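PDB 3UTN: thiosulfate sulfurtransferase TUM1 from Saccharomyces cerevisiae, which transfers sulfur, taking persulfide sulfur from the cysteine desulfurase NFS1 and passing it to UBA4 for 2-thiolation of the wobble uridine of tRNAs. Local coordinates for residues R46-D51 with N75-D80; L116-R121 with P140-L145; M105-V110 with Y169-Y174. All blocks are in the same frame, centred on the assembly; numbering follows the deposited sequence. Where two conformers were deposited one is given.

Contact 1: residues R46-D51 with N75-D80; sequences RIVPVD and NSIFFD
Val50 and Ile77 lie abreast in two neighbouring parallel strands, and three backbone hydrogen bonds join the segments around them. Ile77 N donates to Pro49 O (2.8 Å), Ile77 O receives Asp51 N (2.7 Å), and Phe79 N reaches Asp51 O (2.6 Å), so Ile77 is held from the residues before and after its partner Val50. The tight part is the face carrying Val48, Val50 and Ile77. The CG1 branch of Ile77 stands between its own N and carbonyl carbon (chi1 59°), which leaves CG2 to meet Val48 CG1 at 3.5 Å while CG1 itself runs beside Val50 CG2 at 3.7 Å. Cys130 of helix 127-136 covers Val50 on this face.

The reverse face is also buried but more polar. The Asp51 and Phe78 side chains cross obliquely there, planes at right angles, though it is backbone Asp51 O that comes near Phe78 CD1; both residues touch helix 63-69, and Asp51 OD1 is satisfied by Thr53 OG1. Pro49 packs beside Ser76, whose hydroxyl bonds to Ile73 O and Tyr119 OH.

Toward Asn75 the join slackens. Direct strand pairing stops, Pro49 CD merely rests on Asn75 O at 3.4 Å, and a water takes over, donating to Ile47 O (2.5 Å) and accepting from Asn75 ND2 (3.0 Å); the Asn75 side lies at the solvent. With helix 63-69 connecting strand 47-51 to the edge strand 77-78, the pair forms a beta-alpha-beta crossover of the first rhodanese domain, whose parallel sheet has strand order 1-5-4-2-3.

Contact 2: residues L116-R121 with P140-L145; sequences LVVYDR and PKVYLL. With DMS (dimethyl sulfoxide), chain B.
Val118 drops between Val142 and Leu144 where strands 116-119 and 141-145 run parallel, joined through helix 127-136 as a beta-alpha-beta unit of the rhodanese fold. Its CG2 meets Val142 CG1 at 4.0 Å, and its CB faces Leu144 CD1 at the same 4.0 Å, so one valine fills the notch between two alternate residues. Helix 127-136 closes over this face with Cys130 and Leu134.

On the reverse face the strands interlock. Val117 wedges between Tyr143 and Leu145, its CG1, anti to the backbone N (chi1 179°), resting 3.8 Å from Leu145 CB and its CG2 3.9 Å from Tyr143 CB. Leu145 in turn fills the hollow between Val117 and Tyr119, with Tyr119 CB 3.7 Å from Leu145 CB. The Tyr143 ring leans outward past Val117 and carries the C2 methyl of a dimethyl sulfoxide, probably from the crystallisation liquor, over one face. With an alanine here, Val117 CG2 would probably lose its cover at ring atom CD2, and the methyl the surface it rests on.

Beneath the side chains, Val118 N donates to Tyr143 O (2.6 Å), while Val142 N, turned to the other side of its strand, donates to the dimethyl sulfoxide O at 2.7 Å.

Contact 3: residues M105-V110 with Y169-Y174; sequences MSNLGV and YPKSHY
Met105, in the last turn of helix 98-107, lies over one face of the Tyr174 ring. Its CB sits 3.6 Å from the ring centroid in a CH-pi contact, and the bend at chi2 (-51°) curls the chain back so that SD hangs almost on the ring normal, 4.8 Å from the centroid, a Met-aromatic contact at a distance. The far end of the ring is anchored by Tyr174 OH to His139 ND1.

Ser106 is gripped twice. Its carbonyl O takes Ser172 N at 2.8 Å as well as Gly109 N, three residues on in the same turn, and its OG receives Tyr174 N at 2.8 Å while also bonding to Asp102 O one turn back. The side chain of Asn107 makes a weak bond, OD1 to Lys171 NZ at 3.4 Å; its carbonyl is linked by a water to Tyr169 O. Leu108 turns its side chain to Phe166 and Ile77, and its carbonyl O, bonded to Ser167 OG, lies at the edge of the Tyr169 ring.

Gly109 ends the helix in a Schellman motif, with positive phi (71°). Its CA comes within 3.0 Å of Pro170 O, where a CB would clash, so backbone lies directly on backbone; a second water joins Gly109 O to Pro170 O. At Val110, the carbonyl O is met by Ser172 OG at 2.5 Å, from 49° above the carbonyl plane, and by the edge of the Tyr174 ring. Val110 CG1 packs on Tyr174 CE1 at 3.7 Å.

The irregular segment 169-174 thus gives two N-H groups and a hydroxyl to oxygens at and just beyond the helix end. One backbone bond, two serine hydroxyls and two bridging waters fasten it, consistent with hydroxyls and waters taking up backbone groups left where the helix stops.

Overall arrangement
Contacts 1 and 2 belong to one parallel sheet, in which strands 47-51 and 115-119 are neighbours; Val50 N to Val117 O ties them together. Both are buried and built mainly of backbone bonds, with one largely aliphatic face each and aromatic or polar groups on the other, though contact 1 reaches the edge strand and a water, and contact 2 lies further inside the sheet. Contact 3, its centre about 22 Å from the centre of the chain, is partly exposed and pairs a helix end with a loop through hydroxyls, carbonyls, waters and a tyrosine ring. It meets contact 1 through Asn75 O to Tyr169 OH and Arg46 NH2 to Gly109 O, and contact 2 by apolar packing of Val110 on Leu116.

Contact 1: residues R46-D51 with N75-D80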
loop_
_atom_site.group_PDB
_atom_site.type_symbol
_atom_site.label_atom_id
_atom_site.label_comp_id
_atom_site.label_asym_id
_atom_site.label_seq_id
_atom_site.Cartn_x
_atom_site.Cartn_y
_atom_site.Cartn_z
ATOM N N ARG A 46 -16.018 -0.667 -16.919
ATOM C CA ARG A 46 -14.710 -0.729 -17.520
ATOM C C ARG A 46 -13.751 -1.287 -16.479
ATOM O O ARG A 46 -13.829 -0.942 -15.302
ATOM C CB ARG A 46 -14.278 0.655 -17.955
ATOM C CG ARG A 46 -13.234 0.654 -19.045
ATOM C CD ARG A 46 -13.085 2.052 -19.593
ATOM N NE ARG A 46 -12.609 2.967 -18.562
ATOM C CZ ARG A 46 -12.167 4.197 -18.792
ATOM N NH1 ARG A 46 -12.141 4.683 -20.026
ATOM N NH2 ARG A 46 -11.754 4.943 -17.780
ATOM N N ILE A 47 -12.876 -2.186 -16.902
ATOM C CA ILE A 47 -11.876 -2.700 -15.990
ATOM C C ILE A 47 -10.546 -2.117 -16.383
ATOM O O ILE A 47 -10.032 -2.348 -17.478
ATOM C CB ILE A 47 -11.827 -4.226 -15.943
ATOM C CG1 ILE A 47 -13.139 -4.750 -15.366
ATOM C CG2 ILE A 47 -10.650 -4.682 -15.088
ATOM C CD1 ILE A 47 -13.315 -6.232 -15.538
ATOM N N VAL A 48 -10.017 -1.321 -15.477
ATOM C CA VAL A 48 -8.808 -0.606 -15.747
ATOM C C VAL A 48 -7.797 -1.155 -14.782
ATOM O O VAL A 48 -7.843 -0.854 -13.593
ATOM C CB VAL A 48 -8.986 0.907 -15.559
ATOM C CG1 VAL A 48 -7.665 1.618 -15.801
ATOM C CG2 VAL A 48 -10.059 1.425 -16.497
ATOM N N PRO A 49 -6.914 -2.023 -15.288
ATOM C CA PRO A 49 -5.814 -2.445 -14.467
ATOM C C PRO A 49 -4.981 -1.220 -14.223
ATOM O O PRO A 49 -4.912 -0.328 -15.063
ATOM C CB PRO A 49 -5.070 -3.436 -15.352
ATOM C CG PRO A 49 -6.085 -3.895 -16.332
ATOM C CD PRO A 49 -6.882 -2.664 -16.609
ATOM N N VAL A 50 -4.402 -1.153 -13.046
ATOM C CA VAL A 50 -3.679 0.017 -12.662
ATOM C C VAL A 50 -2.333 -0.495 -12.251
ATOM O O VAL A 50 -2.193 -1.155 -11.238
ATOM C CB VAL A 50 -4.366 0.738 -11.500
ATOM C CG1 VAL A 50 -3.562 1.960 -11.094
ATOM C CG2 VAL A 50 -5.774 1.143 -11.897
ATOM N N ASP A 51 -1.348 -0.207 -13.080
ATOM C CA ASP A 51 0.010 -0.503 -12.745
ATOM C C ASP A 51 0.480 0.599 -11.814
ATOM O O ASP A 51 0.625 1.755 -12.209
ATOM C CB ASP A 51 0.854 -0.566 -14.007
ATOM C CG ASP A 51 2.285 -0.927 -13.725
ATOM O OD1 ASP A 51 2.625 -1.158 -12.548
ATOM O OD2 ASP A 51 3.070 -0.974 -14.684
ATOM N N ASN A 75 -4.953 -2.761 -21.082
ATOM C CA ASN A 75 -5.793 -1.623 -20.726
ATOM C C ASN A 75 -5.359 -0.966 -19.436
ATOM O O ASN A 75 -6.105 -0.189 -18.843
ATOM C CB ASN A 75 -7.259 -2.051 -20.634
ATOM C CG ASN A 75 -7.687 -2.892 -21.814
ATOM O OD1 ASN A 75 -7.326 -2.604 -22.951
ATOM N ND2 ASN A 75 -8.443 -3.946 -21.546
ATOM N N SER A 76 -4.145 -1.286 -19.008
ATOM C CA SER A 76 -3.594 -0.727 -17.788
ATOM C C SER A 76 -3.410 0.763 -17.905
ATOM O O SER A 76 -3.098 1.273 -18.968
ATOM C CB SER A 76 -2.240 -1.330 -17.466
ATOM O OG SER A 76 -2.377 -2.631 -16.941
ATOM N N ILE A 77 -3.606 1.445 -16.797
ATOM C CA ILE A 77 -3.109 2.776 -16.675
ATOM C C ILE A 77 -1.941 2.610 -15.744
ATOM O O ILE A 77 -1.813 1.602 -15.029
ATOM C CB ILE A 77 -4.125 3.747 -16.067
ATOM C CG1 ILE A 77 -4.545 3.274 -14.672
ATOM C CG2 ILE A 77 -5.304 3.908 -17.006
ATOM C CD1 ILE A 77 -5.418 4.251 -13.934
ATOM N N PHE A 78 -1.069 3.591 -15.769
ATOM C CA PHE A 78 -0.011 3.620 -14.827
ATOM C C PHE A 78 -0.432 4.571 -13.734
ATOM O O PHE A 78 -0.852 5.689 -14.004
ATOM C CB PHE A 78 1.261 4.100 -15.485
ATOM C CG PHE A 78 2.374 4.298 -14.529
ATOM C CD1 PHE A 78 2.982 3.204 -13.920
ATOM C CD2 PHE A 78 2.807 5.577 -14.214
ATOM C CE1 PHE A 78 4.013 3.385 -13.022
ATOM C CE2 PHE A 78 3.844 5.759 -13.320
ATOM C CZ PHE A 78 4.442 4.664 -12.723
ATOM N N PHE A 79 -0.336 4.105 -12.502
ATOM C CA PHE A 79 -0.623 4.936 -11.359
ATOM C C PHE A 79 0.712 5.340 -10.792
ATOM O O PHE A 79 1.437 4.520 -10.231
ATOM C CB PHE A 79 -1.420 4.158 -10.328
ATOM C CG PHE A 79 -1.843 4.969 -9.143
ATOM C CD1 PHE A 79 -0.951 5.237 -8.113
ATOM C CD2 PHE A 79 -3.144 5.447 -9.044
ATOM C CE1 PHE A 79 -1.343 5.972 -7.007
ATOM C CE2 PHE A 79 -3.544 6.183 -7.939
ATOM C CZ PHE A 79 -2.643 6.442 -6.920
ATOM N N ASP A 80 1.033 6.609 -10.949
ATOM C CA ASP A 80 2.291 7.110 -10.478
ATOM C C ASP A 80 2.205 7.360 -8.985
ATOM O O ASP A 80 1.705 8.389 -8.540
ATOM C CB ASP A 80 2.670 8.379 -11.223
ATOM C CG ASP A 80 4.115 8.734 -11.036
ATOM O OD1 ASP A 80 4.662 8.425 -9.962
ATOM O OD2 ASP A 80 4.701 9.315 -11.960
HETATM O O HOH W 1 -9.461 -4.460 -18.755
#

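Contact 2: residues L116-R121 with P140-L145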
loop_
_atom_site.group_PDB
_atom_site.type_symbol
_atom_site.label_atom_id
_atom_site.label_comp_id
_atom_site.label_asym_id
_atom_site.label_seq_id
_atom_site.Cartn_x
_atom_site.Cartn_y
_atom_site.Cartn_z
ATOM N N LEU A 116 -10.951 -0.707 -10.917
ATOM C CA LEU A 116 -9.526 -0.527 -10.962
ATOM C C LEU A 116 -8.903 -1.758 -10.391
ATOM O O LEU A 116 -9.254 -2.207 -9.309
ATOM C CB LEU A 116 -9.093 0.716 -10.201
ATOM C CG LEU A 116 -9.702 1.998 -10.769
ATOM C CD1 LEU A 116 -9.286 3.177 -9.916
ATOM C CD2 LEU A 116 -9.315 2.220 -12.223
ATOM N N VAL A 117 -8.012 -2.344 -11.156
ATOM C CA VAL A 117 -7.332 -3.506 -10.672
ATOM C C VAL A 117 -5.880 -3.138 -10.583
ATOM O O VAL A 117 -5.176 -3.030 -11.576
ATOM C CB VAL A 117 -7.572 -4.740 -11.538
ATOM C CG1 VAL A 117 -6.788 -5.903 -10.960
ATOM C CG2 VAL A 117 -9.065 -5.060 -11.586
ATOM N N VAL A 118 -5.443 -2.939 -9.358
ATOM C CA VAL A 118 -4.144 -2.399 -9.137
ATOM C C VAL A 118 -3.166 -3.533 -9.073
ATOM O O VAL A 118 -3.436 -4.581 -8.506
ATOM C CB VAL A 118 -4.090 -1.616 -7.833
ATOM C CG1 VAL A 118 -2.715 -1.003 -7.677
ATOM C CG2 VAL A 118 -5.157 -0.540 -7.850
ATOM N N TYR A 119 -2.015 -3.307 -9.666
ATOM C CA TYR A 119 -0.956 -4.254 -9.540
ATOM C C TYR A 119 0.315 -3.465 -9.596
ATOM O O TYR A 119 0.310 -2.266 -9.857
ATOM C CB TYR A 119 -1.023 -5.272 -10.668
ATOM C CG TYR A 119 -0.855 -4.704 -12.051
ATOM C CD1 TYR A 119 -1.918 -4.092 -12.716
ATOM C CD2 TYR A 119 0.366 -4.784 -12.698
ATOM C CE1 TYR A 119 -1.757 -3.581 -13.989
ATOM C CE2 TYR A 119 0.534 -4.291 -13.970
ATOM C CZ TYR A 119 -0.527 -3.695 -14.608
ATOM O OH TYR A 119 -0.339 -3.209 -15.866
ATOM N N ASP A 120 1.406 -4.144 -9.323
ATOM C CA ASP A 120 2.693 -3.552 -9.543
ATOM C C ASP A 120 3.605 -4.662 -9.994
ATOM O O ASP A 120 3.245 -5.838 -9.904
ATOM C CB ASP A 120 3.189 -2.834 -8.285
ATOM C CG ASP A 120 3.367 -3.753 -7.107
ATOM O OD1 ASP A 120 3.630 -4.955 -7.295
ATOM O OD2 ASP A 120 3.268 -3.260 -5.973
ATOM N N ARG A 121 4.776 -4.299 -10.487
ATOM C CA ARG A 121 5.678 -5.291 -11.033
ATOM C C ARG A 121 6.505 -5.954 -9.965
ATOM O O ARG A 121 7.136 -6.972 -10.215
ATOM C CB ARG A 121 6.575 -4.656 -12.077
ATOM C CG ARG A 121 5.768 -4.149 -13.237
ATOM C CD ARG A 121 6.621 -3.430 -14.249
ATOM N NE ARG A 121 5.757 -2.924 -15.301
ATOM C CZ ARG A 121 5.247 -3.673 -16.271
ATOM N NH1 ARG A 121 5.522 -4.965 -16.332
ATOM N NH2 ARG A 121 4.459 -3.126 -17.179
ATOM N N PRO A 140 -15.084 3.390 -6.226
ATOM C CA PRO A 140 -16.064 2.377 -5.869
ATOM C C PRO A 140 -15.503 0.971 -5.984
ATOM O O PRO A 140 -15.653 0.171 -5.067
ATOM C CB PRO A 140 -17.178 2.596 -6.895
ATOM C CG PRO A 140 -17.087 4.041 -7.230
ATOM C CD PRO A 140 -15.605 4.313 -7.248
ATOM N N LYS A 141 -14.850 0.681 -7.100
ATOM C CA LYS A 141 -14.430 -0.677 -7.367
ATOM C C LYS A 141 -12.946 -0.713 -7.593
ATOM O O LYS A 141 -12.432 -0.256 -8.614
ATOM C CB LYS A 141 -15.208 -1.262 -8.542
ATOM C CG LYS A 141 -16.707 -1.357 -8.264
ATOM C CD LYS A 141 -17.505 -1.648 -9.525
ATOM C CE LYS A 141 -17.455 -0.498 -10.519
ATOM N NZ LYS A 141 -18.008 0.788 -10.002
ATOM N N VAL A 142 -12.257 -1.245 -6.600
ATOM C CA VAL A 142 -10.830 -1.292 -6.640
ATOM C C VAL A 142 -10.421 -2.678 -6.231
ATOM O O VAL A 142 -10.851 -3.211 -5.207
ATOM C CB VAL A 142 -10.170 -0.270 -5.703
ATOM C CG1 VAL A 142 -8.659 -0.298 -5.888
ATOM C CG2 VAL A 142 -10.703 1.128 -5.973
ATOM N N TYR A 143 -9.583 -3.257 -7.061
ATOM C CA TYR A 143 -9.012 -4.520 -6.742
ATOM C C TYR A 143 -7.539 -4.352 -6.703
ATOM O O TYR A 143 -6.970 -3.501 -7.384
ATOM C CB TYR A 143 -9.398 -5.546 -7.779
ATOM C CG TYR A 143 -10.856 -5.882 -7.723
ATOM C CD1 TYR A 143 -11.322 -6.889 -6.890
ATOM C CD2 TYR A 143 -11.774 -5.178 -8.492
ATOM C CE1 TYR A 143 -12.666 -7.205 -6.833
ATOM C CE2 TYR A 143 -13.120 -5.487 -8.444
ATOM C CZ TYR A 143 -13.557 -6.501 -7.614
ATOM O OH TYR A 143 -14.894 -6.798 -7.562
ATOM N N LEU A 144 -6.928 -5.155 -5.862
ATOM C CA LEU A 144 -5.516 -5.239 -5.840
ATOM C C LEU A 144 -5.256 -6.575 -6.449
ATOM O O LEU A 144 -5.626 -7.600 -5.883
ATOM C CB LEU A 144 -5.011 -5.204 -4.414
ATOM C CG LEU A 144 -3.507 -5.353 -4.309
ATOM C CD1 LEU A 144 -2.858 -4.220 -5.078
ATOM C CD2 LEU A 144 -3.105 -5.346 -2.851
ATOM N N LEU A 145 -4.655 -6.564 -7.629
ATOM C CA LEU A 145 -4.308 -7.807 -8.250
ATOM C C LEU A 145 -3.312 -8.465 -7.342
ATOM O O LEU A 145 -2.338 -7.848 -6.911
ATOM C CB LEU A 145 -3.712 -7.607 -9.632
ATOM C CG LEU A 145 -3.347 -8.929 -10.310
ATOM C CD1 LEU A 145 -4.591 -9.705 -10.702
ATOM C CD2 LEU A 145 -2.493 -8.638 -11.517
HETATM S S DMS B . -13.674 -3.280 -3.839
HETATM O O DMS B . -13.695 -1.925 -4.422
HETATM C C1 DMS B . -15.140 -3.526 -2.991
HETATM C C2 DMS B . -13.930 -4.397 -5.092
#

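Contact 3: residues M105-V110 with Y169-Y174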
loop_
_atom_site.group_PDB
_atom_site.type_symbol
_atom_site.label_atom_id
_atom_site.label_comp_id
_atom_site.label_asym_id
_atom_site.label_seq_id
_atom_site.Cartn_x
_atom_site.Cartn_y
_atom_site.Cartn_z
ATOM N N MET A 105 -6.469 10.773 -11.613
ATOM C CA MET A 105 -7.488 9.894 -12.162
ATOM C C MET A 105 -8.006 10.438 -13.480
ATOM O O MET A 105 -8.130 9.706 -14.459
ATOM C CB MET A 105 -8.643 9.739 -11.185
ATOM C CG MET A 105 -8.288 9.041 -9.896
ATOM S SD MET A 105 -7.450 7.476 -10.182
ATOM C CE MET A 105 -5.748 7.972 -9.938
ATOM N N SER A 106 -8.298 11.733 -13.485
ATOM C CA SER A 106 -8.751 12.415 -14.680
ATOM C C SER A 106 -7.719 12.272 -15.790
ATOM O O SER A 106 -8.052 11.848 -16.896
ATOM C CB SER A 106 -9.011 13.894 -14.375
ATOM O OG SER A 106 -10.043 14.022 -13.418
ATOM N N ASN A 107 -6.474 12.625 -15.473
ATOM C CA ASN A 107 -5.363 12.550 -16.413
ATOM C C ASN A 107 -5.232 11.157 -17.009
ATOM O O ASN A 107 -4.948 11.008 -18.192
ATOM C CB ASN A 107 -4.059 12.952 -15.719
ATOM C CG ASN A 107 -2.896 13.073 -16.682
ATOM O OD1 ASN A 107 -2.786 14.046 -17.427
ATOM N ND2 ASN A 107 -2.013 12.086 -16.659
ATOM N N LEU A 108 -5.467 10.147 -16.176
ATOM C CA LEU A 108 -5.354 8.752 -16.582
ATOM C C LEU A 108 -6.635 8.268 -17.228
ATOM O O LEU A 108 -6.723 7.130 -17.677
ATOM C CB LEU A 108 -5.024 7.882 -15.373
ATOM C CG LEU A 108 -3.691 8.205 -14.705
ATOM C CD1 LEU A 108 -3.617 7.525 -13.348
ATOM C CD2 LEU A 108 -2.511 7.825 -15.599
ATOM N N GLY A 109 -7.638 9.138 -17.249
ATOM C CA GLY A 109 -8.919 8.801 -17.832
ATOM C C GLY A 109 -9.698 7.806 -17.002
ATOM O O GLY A 109 -10.598 7.156 -17.506
ATOM N N VAL A 110 -9.351 7.680 -15.726
ATOM C CA VAL A 110 -10.094 6.801 -14.838
ATOM C C VAL A 110 -11.492 7.376 -14.666
ATOM O O VAL A 110 -11.653 8.566 -14.416
ATOM C CB VAL A 110 -9.404 6.640 -13.474
ATOM C CG1 VAL A 110 -10.278 5.856 -12.510
ATOM C CG2 VAL A 110 -8.070 5.948 -13.653
ATOM N N TYR A 169 -6.566 5.662 -22.029
ATOM C CA TYR A 169 -7.898 6.220 -21.955
ATOM C C TYR A 169 -7.845 7.712 -22.141
ATOM O O TYR A 169 -6.890 8.347 -21.705
ATOM C CB TYR A 169 -8.543 5.874 -20.616
ATOM C CG TYR A 169 -8.527 4.396 -20.352
ATOM C CD1 TYR A 169 -9.338 3.530 -21.081
ATOM C CD2 TYR A 169 -7.681 3.859 -19.399
ATOM C CE1 TYR A 169 -9.312 2.167 -20.853
ATOM C CE2 TYR A 169 -7.645 2.497 -19.168
ATOM C CZ TYR A 169 -8.461 1.662 -19.894
ATOM O OH TYR A 169 -8.424 0.317 -19.652
ATOM N N PRO A 170 -8.870 8.280 -22.800
ATOM C CA PRO A 170 -8.925 9.730 -22.901
ATOM C C PRO A 170 -9.057 10.309 -21.504
ATOM O O PRO A 170 -9.587 9.649 -20.609
ATOM C CB PRO A 170 -10.210 9.977 -23.696
ATOM C CG PRO A 170 -11.050 8.767 -23.458
ATOM C CD PRO A 170 -10.065 7.636 -23.373
ATOM N N LYS A 171 -8.572 11.525 -21.309
ATOM C CA LYS A 171 -8.741 12.184 -20.030
ATOM C C LYS A 171 -10.208 12.137 -19.624
ATOM O O LYS A 171 -11.109 12.286 -20.451
ATOM C CB LYS A 171 -8.218 13.619 -20.077
ATOM C CG LYS A 171 -6.705 13.705 -19.960
ATOM C CD LYS A 171 -6.193 15.100 -20.284
ATOM C CE LYS A 171 -4.722 15.250 -19.920
ATOM N NZ LYS A 171 -3.838 14.299 -20.653
ATOM N N SER A 172 -10.443 11.872 -18.350
ATOM C CA SER A 172 -11.792 11.855 -17.830
ATOM C C SER A 172 -11.913 13.018 -16.871
ATOM O O SER A 172 -10.938 13.724 -16.623
ATOM C CB SER A 172 -12.040 10.552 -17.086
ATOM O OG SER A 172 -11.137 10.448 -15.999
ATOM N N HIS A 173 -13.115 13.235 -16.359
ATOM C CA HIS A 173 -13.317 14.184 -15.282
ATOM C C HIS A 173 -13.669 13.408 -14.050
ATOM O O HIS A 173 -14.837 13.276 -13.693
ATOM C CB HIS A 173 -14.390 15.201 -15.655
ATOM C CG HIS A 173 -14.014 16.071 -16.830
ATOM N ND1 HIS A 173 -14.171 15.670 -18.107
ATOM C CD2 HIS A 173 -13.459 17.351 -16.884
ATOM C CE1 HIS A 173 -13.747 16.642 -18.936
ATOM N NE2 HIS A 173 -13.312 17.671 -18.186
ATOM N N TYR A 174 -12.647 12.864 -13.411
ATOM C CA TYR A 174 -12.837 12.051 -12.242
ATOM C C TYR A 174 -12.854 12.934 -11.021
ATOM O O TYR A 174 -11.964 13.757 -10.818
ATOM C CB TYR A 174 -11.701 11.057 -12.121
ATOM C CG TYR A 174 -11.866 10.070 -10.995
ATOM C CD1 TYR A 174 -12.255 8.765 -11.255
ATOM C CD2 TYR A 174 -11.615 10.438 -9.675
ATOM C CE1 TYR A 174 -12.391 7.852 -10.232
ATOM C CE2 TYR A 174 -11.751 9.532 -8.645
ATOM C CZ TYR A 174 -12.134 8.240 -8.935
ATOM O OH TYR A 174 -12.270 7.333 -7.926
HETATM O O HOH W 2 -5.408 9.948 -20.608
HETATM O O HOH W 3 -11.352 7.567 -20.015
#